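Local coordinates for protein esterase A (Caulobacter crescentus, PDB 5GKV) that probably hydrolyses ester substrates as a serine hydrolase of the beta-lactamase and penicillin-binding protein family, at residues 128-139 with 153-164; 230-241 with 308-316. One frame throughout, in Å; residues are numbered along the deposited sequence.

Both contacts lie on the same side of the chain's centre, their centres about 14 Å apart, and each is partly buried. Interaction 1 is the larger, burying 937 Å² against 386 Å², and joins two loops and the end of helix 147-156, neighbours in sequence. Interaction 2 joins segments separated by 66 residues, helix 235-241 and the turn before strand 315-318. Interaction 1 mixes CH-pi contacts and apolar packing with a D137-K153 salt bridge between partly exposed residues; interaction 2 is a small apolar patch around V311 beside one hydrogen bond from the N234 side-chain amide and two bridging waters. They meet directly: F161 CG packs 3.6 Å from L310 CD1, and A239 and A240 lie against residues 133-135.

Interaction 1 of 2, residues 128-139 with 153-164; sequences HQAGLSGFPDET and KLAAMAPLFPIG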
loop_
_atom_site.group_PDB
_atom_site.type_symbol
_atom_site.label_atom_id
_atom_site.label_comp_id
_atom_site.label_asym_id
_atom_site.label_seq_id
_atom_site.Cartn_x
_atom_site.Cartn_y
_atom_site.Cartn_z
ATOM N N HIS A 128 -7.986 3.971 10.094
ATOM C CA HIS A 128 -7.508 3.152 11.198
ATOM C C HIS A 128 -8.055 3.632 12.536
ATOM O O HIS A 128 -7.399 3.506 13.566
ATOM C CB HIS A 128 -5.962 3.085 11.188
ATOM C CG HIS A 128 -5.424 2.641 9.853
ATOM N ND1 HIS A 128 -5.376 1.311 9.477
ATOM C CD2 HIS A 128 -5.008 3.350 8.776
ATOM C CE1 HIS A 128 -4.921 1.218 8.237
ATOM N NE2 HIS A 128 -4.689 2.440 7.786
ATOM N N GLN A 129 -9.283 4.157 12.528
ATOM C CA GLN A 129 -9.912 4.648 13.745
ATOM C C GLN A 129 -10.875 3.655 14.376
ATOM O O GLN A 129 -11.260 3.850 15.538
ATOM C CB GLN A 129 -10.666 5.945 13.456
ATOM C CG GLN A 129 -9.780 7.079 13.037
ATOM C CD GLN A 129 -10.566 8.356 12.942
ATOM O OE1 GLN A 129 -11.061 8.855 13.953
ATOM N NE2 GLN A 129 -10.711 8.885 11.734
ATOM N N ALA A 130 -11.280 2.607 13.649
ATOM C CA ALA A 130 -12.394 1.764 14.072
ATOM C C ALA A 130 -12.012 0.709 15.108
ATOM O O ALA A 130 -12.863 -0.109 15.464
ATOM C CB ALA A 130 -13.033 1.075 12.862
ATOM N N GLY A 131 -10.764 0.681 15.578
ATOM C CA GLY A 131 -10.430 -0.168 16.703
ATOM C C GLY A 131 -10.318 -1.643 16.411
ATOM O O GLY A 131 -10.361 -2.445 17.345
ATOM N N LEU A 132 -10.141 -2.029 15.148
ATOM C CA LEU A 132 -10.090 -3.435 14.761
ATOM C C LEU A 132 -8.694 -3.818 14.260
ATOM O O LEU A 132 -8.549 -4.606 13.317
ATOM C CB LEU A 132 -11.150 -3.727 13.701
ATOM C CG LEU A 132 -12.557 -3.202 14.030
ATOM C CD1 LEU A 132 -13.545 -3.478 12.877
ATOM C CD2 LEU A 132 -13.094 -3.790 15.350
ATOM N N SER A 133 -7.655 -3.287 14.926
ATOM C CA SER A 133 -6.278 -3.387 14.432
ATOM C C SER A 133 -5.831 -4.835 14.253
ATOM O O SER A 133 -5.043 -5.140 13.349
ATOM C CB SER A 133 -5.345 -2.643 15.391
ATOM O OG SER A 133 -5.804 -1.309 15.585
ATOM N N GLY A 134 -6.316 -5.730 15.098
ATOM C CA GLY A 134 -6.105 -7.159 14.962
ATOM C C GLY A 134 -7.114 -7.854 15.852
ATOM O O GLY A 134 -7.871 -7.210 16.585
ATOM N N PHE A 135 -7.142 -9.174 15.754
ATOM C CA PHE A 135 -7.982 -9.969 16.640
ATOM C C PHE A 135 -7.256 -10.191 17.968
ATOM O O PHE A 135 -6.177 -10.789 17.976
ATOM C CB PHE A 135 -8.330 -11.301 15.992
ATOM C CG PHE A 135 -9.073 -11.177 14.665
ATOM C CD1 PHE A 135 -10.301 -10.529 14.593
ATOM C CD2 PHE A 135 -8.547 -11.734 13.507
ATOM C CE1 PHE A 135 -10.991 -10.428 13.376
ATOM C CE2 PHE A 135 -9.227 -11.636 12.281
ATOM C CZ PHE A 135 -10.442 -10.985 12.220
ATOM N N PRO A 136 -7.798 -9.723 19.103
ATOM C CA PRO A 136 -7.118 -9.961 20.389
ATOM C C PRO A 136 -7.298 -11.373 20.925
ATOM O O PRO A 136 -6.469 -11.824 21.724
ATOM C CB PRO A 136 -7.771 -8.936 21.324
ATOM C CG PRO A 136 -9.173 -8.851 20.807
ATOM C CD PRO A 136 -9.051 -8.964 19.276
ATOM N N ASP A 137 -8.331 -12.082 20.495
ATOM C CA ASP A 137 -8.724 -13.376 21.029
ATOM C C ASP A 137 -8.219 -14.512 20.144
ATOM O O ASP A 137 -7.976 -14.339 18.947
ATOM C CB ASP A 137 -10.246 -13.449 21.138
ATOM C CG ASP A 137 -10.924 -13.305 19.776
ATOM O OD1 ASP A 137 -10.655 -12.294 19.076
ATOM O OD2 ASP A 137 -11.698 -14.215 19.395
ATOM N N GLU A 138 -8.100 -15.693 20.753
ATOM C CA GLU A 138 -7.567 -16.870 20.072
ATOM C C GLU A 138 -8.232 -17.069 18.713
ATOM O O GLU A 138 -9.456 -17.048 18.597
ATOM C CB GLU A 138 -7.767 -18.108 20.957
ATOM C CG GLU A 138 -7.404 -19.425 20.286
ATOM C CD GLU A 138 -5.933 -19.784 20.442
ATOM O OE1 GLU A 138 -5.295 -19.240 21.370
ATOM O OE2 GLU A 138 -5.434 -20.598 19.633
ATOM N N THR A 139 -7.419 -17.246 17.676
ATOM C CA THR A 139 -7.947 -17.293 16.323
ATOM C C THR A 139 -7.122 -18.262 15.492
ATOM O O THR A 139 -5.893 -18.304 15.616
ATOM C CB THR A 139 -7.944 -15.891 15.677
ATOM O OG1 THR A 139 -8.689 -14.977 16.499
ATOM C CG2 THR A 139 -8.564 -15.930 14.271
ATOM N N LYS A 153 -15.847 -12.232 11.516
ATOM C CA LYS A 153 -15.210 -12.001 12.810
ATOM C C LYS A 153 -15.006 -10.511 13.068
ATOM O O LYS A 153 -15.209 -10.037 14.193
ATOM C CB LYS A 153 -13.886 -12.760 12.884
ATOM C CG LYS A 153 -13.301 -12.826 14.301
ATOM C CD LYS A 153 -12.096 -13.738 14.359
ATOM C CE LYS A 153 -11.411 -13.660 15.712
ATOM N NZ LYS A 153 -12.312 -14.023 16.825
ATOM N N LEU A 154 -14.624 -9.753 12.034
ATOM C CA LEU A 154 -14.511 -8.303 12.172
ATOM C C LEU A 154 -15.870 -7.674 12.458
ATOM O O LEU A 154 -16.000 -6.807 13.335
ATOM C CB LEU A 154 -13.892 -7.701 10.902
ATOM C CG LEU A 154 -12.396 -7.946 10.670
ATOM C CD1 LEU A 154 -11.929 -7.563 9.237
ATOM C CD2 LEU A 154 -11.554 -7.182 11.700
ATOM N N ALA A 155 -16.902 -8.091 11.715
ATOM C CA ALA A 155 -18.229 -7.525 11.921
ATOM C C ALA A 155 -18.702 -7.723 13.354
ATOM O O ALA A 155 -19.402 -6.863 13.902
ATOM C CB ALA A 155 -19.227 -8.146 10.940
ATOM N N ALA A 156 -18.307 -8.826 13.982
ATOM C CA ALA A 156 -18.739 -9.125 15.339
ATOM C C ALA A 156 -17.830 -8.529 16.405
ATOM O O ALA A 156 -18.198 -8.536 17.582
ATOM C CB ALA A 156 -18.823 -10.637 15.537
ATOM N N MET A 157 -16.674 -7.988 16.029
ATOM C CA MET A 157 -15.670 -7.617 17.016
ATOM C C MET A 157 -15.963 -6.266 17.665
ATOM O O MET A 157 -16.413 -5.317 17.012
ATOM C CB MET A 157 -14.293 -7.604 16.367
ATOM C CG MET A 157 -13.187 -7.060 17.268
ATOM S SD MET A 157 -11.589 -7.175 16.472
ATOM C CE MET A 157 -10.645 -6.104 17.580
ATOM N N ALA A 158 -15.711 -6.190 18.984
ATOM C CA ALA A 158 -15.774 -4.933 19.716
ATOM C C ALA A 158 -14.478 -4.143 19.522
ATOM O O ALA A 158 -13.395 -4.723 19.561
ATOM C CB ALA A 158 -15.996 -5.198 21.201
ATOM N N PRO A 159 -14.566 -2.826 19.310
ATOM C CA PRO A 159 -13.360 -2.028 19.057
ATOM C C PRO A 159 -12.417 -2.003 20.249
ATOM O O PRO A 159 -12.838 -1.961 21.407
ATOM C CB PRO A 159 -13.909 -0.623 18.783
ATOM C CG PRO A 159 -15.356 -0.821 18.439
ATOM C CD PRO A 159 -15.811 -2.060 19.132
ATOM N N LEU A 160 -11.125 -1.962 19.941
ATOM C CA LEU A 160 -10.075 -1.941 20.955
ATOM C C LEU A 160 -9.781 -0.548 21.495
ATOM O O LEU A 160 -9.000 -0.434 22.445
ATOM C CB LEU A 160 -8.784 -2.543 20.378
ATOM C CG LEU A 160 -8.829 -4.029 20.016
ATOM C CD1 LEU A 160 -7.747 -4.336 18.971
ATOM C CD2 LEU A 160 -8.614 -4.866 21.268
ATOM N N PHE A 161 -10.329 0.502 20.896
ATOM C CA PHE A 161 -10.076 1.877 21.309
ATOM C C PHE A 161 -11.132 2.781 20.656
ATOM O O PHE A 161 -11.820 2.357 19.717
ATOM C CB PHE A 161 -8.644 2.333 20.947
ATOM C CG PHE A 161 -8.247 2.085 19.504
ATOM C CD1 PHE A 161 -8.536 3.020 18.518
ATOM C CD2 PHE A 161 -7.556 0.931 19.157
ATOM C CE1 PHE A 161 -8.154 2.796 17.175
ATOM C CE2 PHE A 161 -7.157 0.688 17.822
ATOM C CZ PHE A 161 -7.455 1.628 16.837
ATOM N N PRO A 162 -11.301 4.004 21.158
ATOM C CA PRO A 162 -12.421 4.833 20.706
ATOM C C PRO A 162 -12.149 5.483 19.362
ATOM O O PRO A 162 -10.998 5.750 18.992
ATOM C CB PRO A 162 -12.539 5.904 21.801
ATOM C CG PRO A 162 -11.744 5.416 22.939
ATOM C CD PRO A 162 -10.662 4.570 22.365
ATOM N N ILE A 163 -13.244 5.729 18.635
ATOM C CA ILE A 163 -13.188 6.577 17.453
ATOM C C ILE A 163 -12.659 7.951 17.844
ATOM O O ILE A 163 -13.008 8.491 18.906
ATOM C CB ILE A 163 -14.582 6.705 16.813
ATOM C CG1 ILE A 163 -15.097 5.361 16.270
ATOM C CG2 ILE A 163 -14.548 7.763 15.717
ATOM C CD1 ILE A 163 -14.459 4.948 14.930
ATOM N N GLY A 164 -11.815 8.527 16.981
ATOM C CA GLY A 164 -11.335 9.887 17.169
ATOM C C GLY A 164 -10.431 10.076 18.368
ATOM O O GLY A 164 -10.367 11.177 18.927
HETATM O O HOH W 1 -13.041 2.598 17.383
#
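K153 lies across F135, its CD 3.6 Å from the ring centroid and 13° off the normal, a CH-pi contact over the face. It belongs to the last turn of helix 147-156 in the helical region of this beta-lactamase-type fold, where the loop 128-139 packs against the chain leaving that helix. The lysine chain, extended until chi4 bends it (59°), carries NZ past the ring to a salt bridge with D137 OD2, 2.6 Å away on the syn lone pair. M157 stays extended beside L132, with its CG 3.8 Å from L132 CD2, and its sulfur makes an oblique Met-aromatic contact with F135. Nearer the start of the loop, G131 CA sits over the F161 face, while S133 OG lies at the edge of that ring and bonds to G168 O. L160 N donates to G131 O at 2.7 Å. A water bridges the two backbones, donating to Q129 O (2.9 Å) and to F161 O (2.6 Å). Farther out, a Schellman motif with H128 as C-prime residue ends helix 122-126 and launches the loop, and H128 ND1 bonds to H170 N.

Interaction 2 of 2, residues 230-241 with 308-316; sequences FGEINPAVEAAF and RDLVLPYEI
Apolar contacts gather on V311, which presents its two methyls to one side of helix 235-241. With CG1 anti to the backbone N (chi1 177°), that methyl reaches the edge of the F241 ring, 3.5 Å from CE2, and also meets A240 CB; CG2 rests against A236 CB at 3.8 Å. The F241 ring is covered on one face by F230 CZ. The start of the helix, with the loop before it, is thus held against the turn leading into strand 315-318.

An edge contact with a carbonyl comes from F230, whose CD1 lies 3.5 Å from V311 O, near the ring plane.

The direct hydrogen bond across the contact comes from N234, the N-cap of the helix. Its ND2 donates to L310 O at 2.9 Å and 169°, lying in the carbonyl plane on a lone pair, with the acceptor 6° out of the amide plane. Its OD1 caps the helix, accepting V237 N and, weakly, A236 N.

Of two waters, one takes the G231 N-H and donates to V311 O, the other donates to E232 O and L310 O.

D309 OD2 accepts V311 N (an Asx turn) and L312 N (an Asx motif) from opposite faces of its carboxylate plane, consistent with a fixed loop shape; S167 and Y169 also hold D309. N234 uses OD1 for the helix and ND2 for the loop, so the cap probably also fixes where the amide N-H points.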
loop_
_atom_site.group_PDB
_atom_site.type_symbol
_atom_site.label_atom_id
_atom_site.label_comp_id
_atom_site.label_asym_id
_atom_site.label_seq_id
_atom_site.Cartn_x
_atom_site.Cartn_y
_atom_site.Cartn_z
ATOM N N PHE A 230 9.139 -1.730 17.574
ATOM C CA PHE A 230 7.842 -1.140 17.855
ATOM C C PHE A 230 7.917 -0.233 19.077
ATOM O O PHE A 230 8.934 -0.154 19.774
ATOM C CB PHE A 230 6.796 -2.232 18.063
ATOM C CG PHE A 230 6.329 -2.853 16.791
ATOM C CD1 PHE A 230 5.269 -2.305 16.089
ATOM C CD2 PHE A 230 6.972 -3.966 16.271
ATOM C CE1 PHE A 230 4.841 -2.865 14.895
ATOM C CE2 PHE A 230 6.549 -4.534 15.079
ATOM C CZ PHE A 230 5.476 -3.982 14.388
ATOM N N GLY A 231 6.816 0.457 19.340
ATOM C CA GLY A 231 6.715 1.321 20.498
ATOM C C GLY A 231 6.332 0.551 21.744
ATOM O O GLY A 231 6.617 -0.646 21.884
ATOM N N GLU A 232 5.667 1.245 22.661
ATOM C CA GLU A 232 5.169 0.586 23.856
ATOM C C GLU A 232 4.070 -0.399 23.484
ATOM O O GLU A 232 3.246 -0.143 22.602
ATOM C CB GLU A 232 4.655 1.611 24.869
ATOM C CG GLU A 232 5.649 2.749 25.183
ATOM C CD GLU A 232 6.995 2.260 25.746
ATOM O OE1 GLU A 232 7.933 3.092 25.860
ATOM O OE2 GLU A 232 7.112 1.052 26.066
ATOM N N ILE A 233 4.097 -1.552 24.143
ATOM C CA ILE A 233 3.081 -2.570 23.947
ATOM C C ILE A 233 1.739 -2.062 24.466
ATOM O O ILE A 233 1.666 -1.349 25.478
ATOM C CB ILE A 233 3.528 -3.865 24.647
ATOM C CG1 ILE A 233 4.870 -4.348 24.063
ATOM C CG2 ILE A 233 2.462 -4.938 24.567
ATOM C CD1 ILE A 233 4.881 -4.597 22.540
ATOM N N ASN A 234 0.679 -2.377 23.734
ATOM C CA ASN A 234 -0.691 -2.072 24.119
ATOM C C ASN A 234 -1.573 -3.073 23.390
ATOM O O ASN A 234 -1.090 -3.811 22.519
ATOM C CB ASN A 234 -1.055 -0.612 23.791
ATOM C CG ASN A 234 -1.014 -0.297 22.295
ATOM O OD1 ASN A 234 -1.636 -0.981 21.492
ATOM N ND2 ASN A 234 -0.282 0.758 21.922
ATOM N N PRO A 235 -2.861 -3.166 23.745
ATOM C CA PRO A 235 -3.673 -4.242 23.148
ATOM C C PRO A 235 -3.781 -4.162 21.622
ATOM O O PRO A 235 -3.937 -5.203 20.971
ATOM C CB PRO A 235 -5.036 -4.077 23.829
ATOM C CG PRO A 235 -4.681 -3.439 25.187
ATOM C CD PRO A 235 -3.577 -2.488 24.855
ATOM N N ALA A 236 -3.679 -2.963 21.046
ATOM C CA ALA A 236 -3.802 -2.806 19.597
ATOM C C ALA A 236 -2.561 -3.320 18.882
ATOM O O ALA A 236 -2.663 -4.105 17.933
ATOM C CB ALA A 236 -4.058 -1.336 19.245
ATOM N N VAL A 237 -1.374 -2.892 19.319
ATOM C CA VAL A 237 -0.163 -3.397 18.670
ATOM C C VAL A 237 -0.019 -4.893 18.932
ATOM O O VAL A 237 0.363 -5.652 18.037
ATOM C CB VAL A 237 1.084 -2.594 19.109
ATOM C CG1 VAL A 237 1.400 -2.820 20.554
ATOM C CG2 VAL A 237 2.312 -2.940 18.231
ATOM N N GLU A 238 -0.384 -5.348 20.139
ATOM C CA GLU A 238 -0.364 -6.777 20.452
ATOM C C GLU A 238 -1.203 -7.582 19.466
ATOM O O GLU A 238 -0.728 -8.566 18.883
ATOM C CB GLU A 238 -0.890 -7.017 21.865
ATOM C CG GLU A 238 0.087 -6.757 22.970
ATOM C CD GLU A 238 0.720 -8.037 23.479
ATOM O OE1 GLU A 238 1.799 -7.941 24.104
ATOM O OE2 GLU A 238 0.139 -9.126 23.248
ATOM N N ALA A 239 -2.471 -7.195 19.296
ATOM C CA ALA A 239 -3.350 -7.922 18.387
ATOM C C ALA A 239 -2.883 -7.787 16.939
ATOM O O ALA A 239 -2.975 -8.747 16.158
ATOM C CB ALA A 239 -4.789 -7.431 18.542
ATOM N N ALA A 240 -2.371 -6.607 16.564
ATOM C CA ALA A 240 -2.032 -6.365 15.159
ATOM C C ALA A 240 -0.837 -7.197 14.721
ATOM O O ALA A 240 -0.810 -7.712 13.596
ATOM C CB ALA A 240 -1.736 -4.882 14.915
ATOM N N PHE A 241 0.172 -7.333 15.581
ATOM C CA PHE A 241 1.456 -7.865 15.129
ATOM C C PHE A 241 1.994 -9.045 15.928
ATOM O O PHE A 241 2.815 -9.791 15.386
ATOM C CB PHE A 241 2.521 -6.756 15.125
ATOM C CG PHE A 241 2.467 -5.865 13.905
ATOM C CD1 PHE A 241 2.842 -6.348 12.660
ATOM C CD2 PHE A 241 2.026 -4.553 13.998
ATOM C CE1 PHE A 241 2.789 -5.537 11.537
ATOM C CE2 PHE A 241 1.974 -3.742 12.875
ATOM C CZ PHE A 241 2.360 -4.237 11.648
ATOM N N ARG A 308 0.238 10.449 17.266
ATOM C CA ARG A 308 0.936 9.189 17.496
ATOM C C ARG A 308 0.015 8.009 17.219
ATOM O O ARG A 308 -1.071 7.905 17.791
ATOM C CB ARG A 308 1.437 9.097 18.941
ATOM C CG ARG A 308 2.739 8.321 19.054
ATOM C CD ARG A 308 3.877 9.253 18.657
ATOM N NE ARG A 308 5.110 8.561 18.307
ATOM C CZ ARG A 308 6.144 9.169 17.734
ATOM N NH1 ARG A 308 6.067 10.469 17.453
ATOM N NH2 ARG A 308 7.245 8.485 17.445
ATOM N N ASP A 309 0.466 7.100 16.369
ATOM C CA ASP A 309 -0.328 5.919 16.079
ATOM C C ASP A 309 -0.134 4.891 17.182
ATOM O O ASP A 309 0.968 4.735 17.717
ATOM C CB ASP A 309 0.067 5.333 14.722
ATOM C CG ASP A 309 -0.933 4.317 14.212
ATOM O OD1 ASP A 309 -1.856 4.711 13.472
ATOM O OD2 ASP A 309 -0.776 3.120 14.524
ATOM N N LEU A 310 -1.218 4.194 17.533
ATOM C CA LEU A 310 -1.148 3.209 18.606
ATOM C C LEU A 310 -0.351 1.973 18.213
ATOM O O LEU A 310 0.098 1.230 19.097
ATOM C CB LEU A 310 -2.555 2.796 19.040
ATOM C CG LEU A 310 -3.456 3.915 19.565
ATOM C CD1 LEU A 310 -4.912 3.444 19.700
ATOM C CD2 LEU A 310 -2.885 4.398 20.908
ATOM N N VAL A 311 -0.160 1.736 16.917
ATOM C CA VAL A 311 0.452 0.514 16.411
ATOM C C VAL A 311 1.780 0.802 15.714
ATOM O O VAL A 311 2.815 0.225 16.059
ATOM C CB VAL A 311 -0.516 -0.248 15.469
ATOM C CG1 VAL A 311 0.160 -1.476 14.879
ATOM C CG2 VAL A 311 -1.793 -0.649 16.224
ATOM N N LEU A 312 1.772 1.694 14.737
ATOM C CA LEU A 312 3.026 2.095 14.108
ATOM C C LEU A 312 3.706 3.149 14.971
ATOM O O LEU A 312 3.052 4.098 15.415
ATOM C CB LEU A 312 2.789 2.625 12.692
ATOM C CG LEU A 312 2.190 1.603 11.717
ATOM C CD1 LEU A 312 1.888 2.237 10.353
ATOM C CD2 LEU A 312 3.099 0.400 11.537
ATOM N N PRO A 313 4.979 2.998 15.263
ATOM C CA PRO A 313 5.658 3.900 16.213
ATOM C C PRO A 313 6.076 5.223 15.577
ATOM O O PRO A 313 7.268 5.565 15.506
ATOM C CB PRO A 313 6.858 3.054 16.666
ATOM C CG PRO A 313 7.171 2.176 15.497
ATOM C CD PRO A 313 5.821 1.853 14.863
ATOM N N TYR A 314 5.079 5.993 15.132
ATOM C CA TYR A 314 5.289 7.236 14.402
ATOM C C TYR A 314 4.110 8.163 14.627
ATOM O O TYR A 314 2.986 7.715 14.877
ATOM C CB TYR A 314 5.416 7.024 12.879
ATOM C CG TYR A 314 6.527 6.097 12.424
ATOM C CD1 TYR A 314 7.752 6.596 11.989
ATOM C CD2 TYR A 314 6.327 4.727 12.379
ATOM C CE1 TYR A 314 8.759 5.738 11.556
ATOM C CE2 TYR A 314 7.313 3.870 11.950
ATOM C CZ TYR A 314 8.530 4.378 11.539
ATOM O OH TYR A 314 9.506 3.503 11.109
ATOM N N GLU A 315 4.370 9.460 14.491
ATOM C CA GLU A 315 3.301 10.417 14.244
ATOM C C GLU A 315 2.877 10.292 12.781
ATOM O O GLU A 315 3.709 10.439 11.879
ATOM C CB GLU A 315 3.757 11.843 14.552
ATOM C CG GLU A 315 2.589 12.782 14.806
ATOM C CD GLU A 315 2.895 14.261 14.566
ATOM O OE1 GLU A 315 4.037 14.715 14.821
ATOM O OE2 GLU A 315 1.971 14.974 14.118
ATOM N N ILE A 316 1.597 10.004 12.545
ATOM C CA ILE A 316 1.065 9.792 11.201
ATOM C C ILE A 316 -0.126 10.710 10.977
ATOM O O ILE A 316 -0.975 10.886 11.864
ATOM C CB ILE A 316 0.666 8.315 10.963
ATOM C CG1 ILE A 316 1.884 7.407 11.149
ATOM C CG2 ILE A 316 0.019 8.122 9.564
ATOM C CD1 ILE A 316 1.560 5.906 11.095
HETATM O O HOH W 2 4.302 0.848 18.239
HETATM O O HOH W 3 2.838 1.381 20.483
#